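Levoglucosan dehydrogenase (Pseudarthrobacter phenanthrenivorans, PDB 6A3F) catalyses the NAD-dependent oxidation of levoglucosan (1,6-anhydro-beta-D-glucose) to 3-dehydrolevoglucosan. Local coordinates at residues 205-208 with 209-213; 138-142 with 143-147. One frame throughout, in Å; residues are numbered along the deposited sequence.

Contact 1 (205-208 with 209-213) is buried and opens helix 206-221 in the substrate-binding domain; contact 2 (138-142 with 143-147) lies at the surface, where helix 130-141 of the nucleotide-binding domain ends and the chain turns to strand 147-149. They share no element: their centres are about 25 Å apart and their nearest atoms about 15 Å. Contact 1 is mostly backbone hydrogen bonding with a wide turn and one threonine hydroxyl, and it carries two levoglucosan-binding residues. Contact 2 relies on side chains: a valine methyl over a histidine ring, a lysine bound to a helix carbonyl, and a water. The side chains of Val140 and His147 lie about 11 Å from those of the NADH-binding His106 and Ala150, respectively.

Contact 1 of 2, residues 205-208 with 209-213; sequences GALG and DIATH
In Thr212, chi1 of 54° sets OG1 between the backbone N and the carbonyl carbon, turned back down the helix onto Gly208 O. The hydroxyl donates to that carbonyl, OG1 to O 2.8 Å, from above the carbonyl plane (57° out of it), while its methyl CG2 rests 3.4 Å from the same Gly208 O. Ile210 has a similar first torsion (51°), which brings CG1 to 3.3 Å from Ala206 O and alongside Ala206 CB. One turn round, Leu207 CD1 meets Ala211 CB at 4.1 Å. These contacts line the first turns of helix 206-221, for which Gly205 is the N-cap residue. Gly205 O receives Asp209 N in an ordinary helical bond, but a wider pi-type turn follows: Ala206 O accepts from both Ile210 N (2.8 Å) and Ala211 N (2.9 Å), and Leu207 O takes a weak bond from Thr212 N, five residues on. The helix belongs to the C-terminal substrate-binding alpha/beta domain of this Gfo/Idh/MocA family enzyme, where Ile210 and Ala211 pack on Ala284 of strand 279-285, and Leu207 and Thr212 on helix 380-399. Asp209 and His213, four residues apart, both bind levoglucosan. The Asp209 carboxylate leads away from the preceding turn; OD1 forms a salt bridge with Lys124, which itself binds both levoglucosan and NADH, and OD2 one with Arg286. The His213 ring meets that of Tyr153, another levoglucosan-binding residue, edge to face.

Contact 2 of 2, residues 138-142 with 143-147; sequences DAVKD and KNIVH
Val140 sets its CG2 methyl squarely over one face of the His147 imidazole, a CH-pi contact 3.4 Å from the ring centroid and only 5° off the ring normal. It forms in the Rossmann-type nucleotide-binding domain, where helix 130-141 ends and the chain loops back into strand 147-149, an outermost strand, within this chain, of the parallel sheet. His147 points toward the helix from its CA, and chi1 of 44° puts the ring between its backbone N and carbonyl carbon, flat beneath the methyl; CG and CD2 each lie 3.5 Å from Val140 CG2. The ring's rotation is further fixed by ND1, hydrogen-bonded to Phe380 N, and the Phe380 ring meets it with the planes at about 60°. Ile145 reaches the same valine from the loop, CD1 to Val140 CB 4.2 Å, and both residues pack on Ala114 of helix 106-115. Lys143 folds back over the helix end: bends at chi2 and chi4 bring NZ to Ala139 O, which accepts its hydrogen bond at 3.0 Å, while Lys143 N donates to Val140 O at 2.9 Å from above that carbonyl plane. Two terminal carbonyls are thus satisfied by one residue, and the ammonium group probably also offsets the negative end of the helix dipole. Along the helix, Lys141 NZ forms a salt bridge with OD1 of Asp138, whose OD2 pairs with Lys134. A water in the plane of the imidazole, 2.8 Å from His147 NE2, makes a weak bond to Lys141 O.

Contact 1 of 2, residues 205-208 with 209-213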
loop_
_atom_site.group_PDB
_atom_site.type_symbol
_atom_site.label_atom_id
_atom_site.label_comp_id
_atom_site.label_asym_id
_atom_site.label_seq_id
_atom_site.Cartn_x
_atom_site.Cartn_y
_atom_site.Cartn_z
ATOM N N GLY B 205 22.871 -13.037 -17.979
ATOM C CA GLY B 205 22.435 -11.659 -17.733
ATOM C C GLY B 205 21.581 -11.581 -16.476
ATOM O O GLY B 205 22.117 -11.819 -15.396
ATOM N N ALA B 206 20.279 -11.360 -16.639
ATOM C CA ALA B 206 19.342 -11.334 -15.468
ATOM C C ALA B 206 19.409 -12.650 -14.689
ATOM O O ALA B 206 19.463 -12.647 -13.439
ATOM C CB ALA B 206 17.950 -11.041 -15.936
ATOM N N LEU B 207 19.479 -13.772 -15.397
ATOM C CA LEU B 207 19.550 -15.064 -14.743
ATOM C C LEU B 207 20.633 -15.086 -13.649
ATOM O O LEU B 207 20.319 -15.313 -12.491
ATOM C CB LEU B 207 19.784 -16.139 -15.805
ATOM C CG LEU B 207 19.992 -17.534 -15.244
ATOM C CD1 LEU B 207 18.799 -17.986 -14.411
ATOM C CD2 LEU B 207 20.287 -18.524 -16.355
ATOM N N GLY B 208 21.933 -14.931 -14.003
ATOM C CA GLY B 208 22.997 -15.027 -13.026
ATOM C C GLY B 208 23.036 -13.866 -12.034
ATOM O O GLY B 208 23.526 -14.012 -10.902
ATOM N N ASP B 209 22.692 -12.676 -12.509
ATOM C CA ASP B 209 22.851 -11.471 -11.726
ATOM C C ASP B 209 21.740 -11.319 -10.658
ATOM O O ASP B 209 22.039 -10.949 -9.496
ATOM C CB ASP B 209 22.846 -10.238 -12.631
ATOM C CG ASP B 209 23.272 -8.972 -11.924
ATOM O OD1 ASP B 209 24.038 -9.064 -10.961
ATOM O OD2 ASP B 209 22.853 -7.877 -12.362
ATOM N N ILE B 210 20.496 -11.579 -11.051
ATOM C CA ILE B 210 19.373 -11.262 -10.127
ATOM C C ILE B 210 18.476 -12.475 -9.911
ATOM O O ILE B 210 17.994 -12.679 -8.794
ATOM C CB ILE B 210 18.603 -10.001 -10.538
ATOM C CG1 ILE B 210 18.154 -10.013 -11.995
ATOM C CG2 ILE B 210 19.426 -8.767 -10.172
ATOM C CD1 ILE B 210 17.247 -8.847 -12.400
ATOM N N ALA B 211 18.269 -13.335 -10.891
ATOM C CA ALA B 211 17.438 -14.500 -10.556
ATOM C C ALA B 211 18.094 -15.389 -9.503
ATOM O O ALA B 211 17.380 -16.038 -8.734
ATOM C CB ALA B 211 17.105 -15.270 -11.805
ATOM N N THR B 212 19.435 -15.470 -9.459
ATOM C CA THR B 212 20.109 -16.320 -8.472
ATOM C C THR B 212 19.729 -15.898 -7.044
ATOM O O THR B 212 19.655 -16.757 -6.166
ATOM C CB THR B 212 21.625 -16.315 -8.684
ATOM O OG1 THR B 212 22.009 -14.944 -8.677
ATOM C CG2 THR B 212 22.057 -16.965 -9.996
ATOM N N HIS B 213 19.520 -14.594 -6.803
ATOM C CA HIS B 213 19.080 -14.139 -5.459
ATOM C C HIS B 213 17.729 -14.781 -5.095
ATOM O O HIS B 213 17.489 -15.242 -3.950
ATOM C CB HIS B 213 18.999 -12.606 -5.413
ATOM C CG HIS B 213 20.305 -11.901 -5.367
ATOM N ND1 HIS B 213 21.182 -12.105 -4.369
ATOM C CD2 HIS B 213 20.838 -10.932 -6.173
ATOM C CE1 HIS B 213 22.242 -11.320 -4.566
ATOM N NE2 HIS B 213 22.056 -10.587 -5.670
#

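Contact 2 of 2, residues 138-142 with 143-147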
loop_
_atom_site.group_PDB
_atom_site.type_symbol
_atom_site.label_atom_id
_atom_site.label_comp_id
_atom_site.label_asym_id
_atom_site.label_seq_id
_atom_site.Cartn_x
_atom_site.Cartn_y
_atom_site.Cartn_z
ATOM N N ASP B 138 34.660 -28.078 -5.293
ATOM C CA ASP B 138 35.613 -29.198 -5.046
ATOM C C ASP B 138 36.860 -28.724 -4.285
ATOM O O ASP B 138 37.367 -29.416 -3.408
ATOM C CB ASP B 138 35.975 -29.859 -6.358
ATOM C CG ASP B 138 34.890 -30.720 -6.919
ATOM O OD1 ASP B 138 33.928 -31.141 -6.188
ATOM O OD2 ASP B 138 35.005 -30.990 -8.142
ATOM N N ALA B 139 37.316 -27.518 -4.545
ATOM C CA ALA B 139 38.500 -27.005 -3.895
ATOM C C ALA B 139 38.275 -26.761 -2.401
ATOM O O ALA B 139 39.246 -26.672 -1.663
ATOM C CB ALA B 139 38.915 -25.733 -4.570
ATOM N N VAL B 140 37.031 -26.505 -1.962
ATOM C CA VAL B 140 36.849 -26.078 -0.567
ATOM C C VAL B 140 36.226 -27.203 0.239
ATOM O O VAL B 140 36.372 -27.259 1.451
ATOM C CB VAL B 140 35.964 -24.822 -0.446
ATOM C CG1 VAL B 140 36.513 -23.667 -1.266
ATOM C CG2 VAL B 140 34.501 -25.130 -0.773
ATOM N N LYS B 141 35.488 -28.052 -0.416
ATOM C CA LYS B 141 34.556 -28.880 0.309
ATOM C C LYS B 141 35.276 -29.793 1.309
ATOM O O LYS B 141 34.651 -30.231 2.249
ATOM C CB LYS B 141 33.693 -29.679 -0.669
ATOM C CG LYS B 141 34.339 -30.895 -1.300
ATOM C CD LYS B 141 33.575 -31.472 -2.456
ATOM C CE LYS B 141 34.396 -32.521 -3.188
ATOM N NZ LYS B 141 33.575 -33.278 -4.160
ATOM N N ASP B 142 36.560 -30.091 1.106
ATOM C CA ASP B 142 37.272 -31.001 1.979
ATOM C C ASP B 142 38.236 -30.301 2.872
ATOM O O ASP B 142 38.872 -30.950 3.680
ATOM C CB ASP B 142 38.027 -32.012 1.132
ATOM C CG ASP B 142 37.125 -32.680 0.141
ATOM O OD1 ASP B 142 36.116 -33.283 0.596
ATOM O OD2 ASP B 142 37.395 -32.571 -1.083
ATOM N N LYS B 143 38.368 -28.985 2.738
ATOM C CA LYS B 143 39.295 -28.212 3.582
ATOM C C LYS B 143 38.600 -27.853 4.895
ATOM O O LYS B 143 37.369 -27.961 5.005
ATOM C CB LYS B 143 39.751 -26.931 2.885
ATOM C CG LYS B 143 40.464 -27.110 1.554
ATOM C CD LYS B 143 41.778 -27.828 1.641
ATOM C CE LYS B 143 42.588 -27.660 0.372
ATOM N NZ LYS B 143 41.781 -28.009 -0.821
ATOM N N ASN B 144 39.384 -27.398 5.860
ATOM C CA ASN B 144 38.835 -26.953 7.135
ATOM C C ASN B 144 38.685 -25.419 7.101
ATOM O O ASN B 144 39.333 -24.646 7.876
ATOM C CB ASN B 144 39.694 -27.465 8.289
ATOM C CG ASN B 144 39.098 -27.138 9.643
ATOM O OD1 ASN B 144 37.879 -27.178 9.816
ATOM N ND2 ASN B 144 39.948 -26.808 10.605
ATOM N N ILE B 145 37.853 -24.956 6.174
ATOM C CA ILE B 145 37.706 -23.509 6.003
ATOM C C ILE B 145 36.223 -23.187 5.845
ATOM O O ILE B 145 35.425 -24.053 5.461
ATOM C CB ILE B 145 38.512 -23.011 4.793
ATOM C CG1 ILE B 145 38.028 -23.648 3.486
ATOM C CG2 ILE B 145 39.989 -23.238 5.030
ATOM C CD1 ILE B 145 38.831 -23.284 2.261
ATOM N N VAL B 146 35.880 -21.950 6.161
ATOM C CA VAL B 146 34.526 -21.490 6.020
ATOM C C VAL B 146 34.423 -20.851 4.640
ATOM O O VAL B 146 35.277 -20.001 4.276
ATOM C CB VAL B 146 34.166 -20.483 7.123
ATOM C CG1 VAL B 146 32.760 -19.918 6.888
ATOM C CG2 VAL B 146 34.283 -21.124 8.496
ATOM N N HIS B 147 33.443 -21.282 3.883
ATOM C CA HIS B 147 33.203 -20.726 2.566
ATOM C C HIS B 147 31.748 -20.250 2.466
ATOM O O HIS B 147 30.814 -20.991 2.834
ATOM C CB HIS B 147 33.527 -21.753 1.463
ATOM C CG HIS B 147 33.029 -23.131 1.714
ATOM N ND1 HIS B 147 31.872 -23.595 1.161
ATOM C CD2 HIS B 147 33.558 -24.152 2.429
ATOM C CE1 HIS B 147 31.690 -24.845 1.535
ATOM N NE2 HIS B 147 32.728 -25.213 2.306
HETATM O O HOH W 1 32.551 -27.810 3.219
#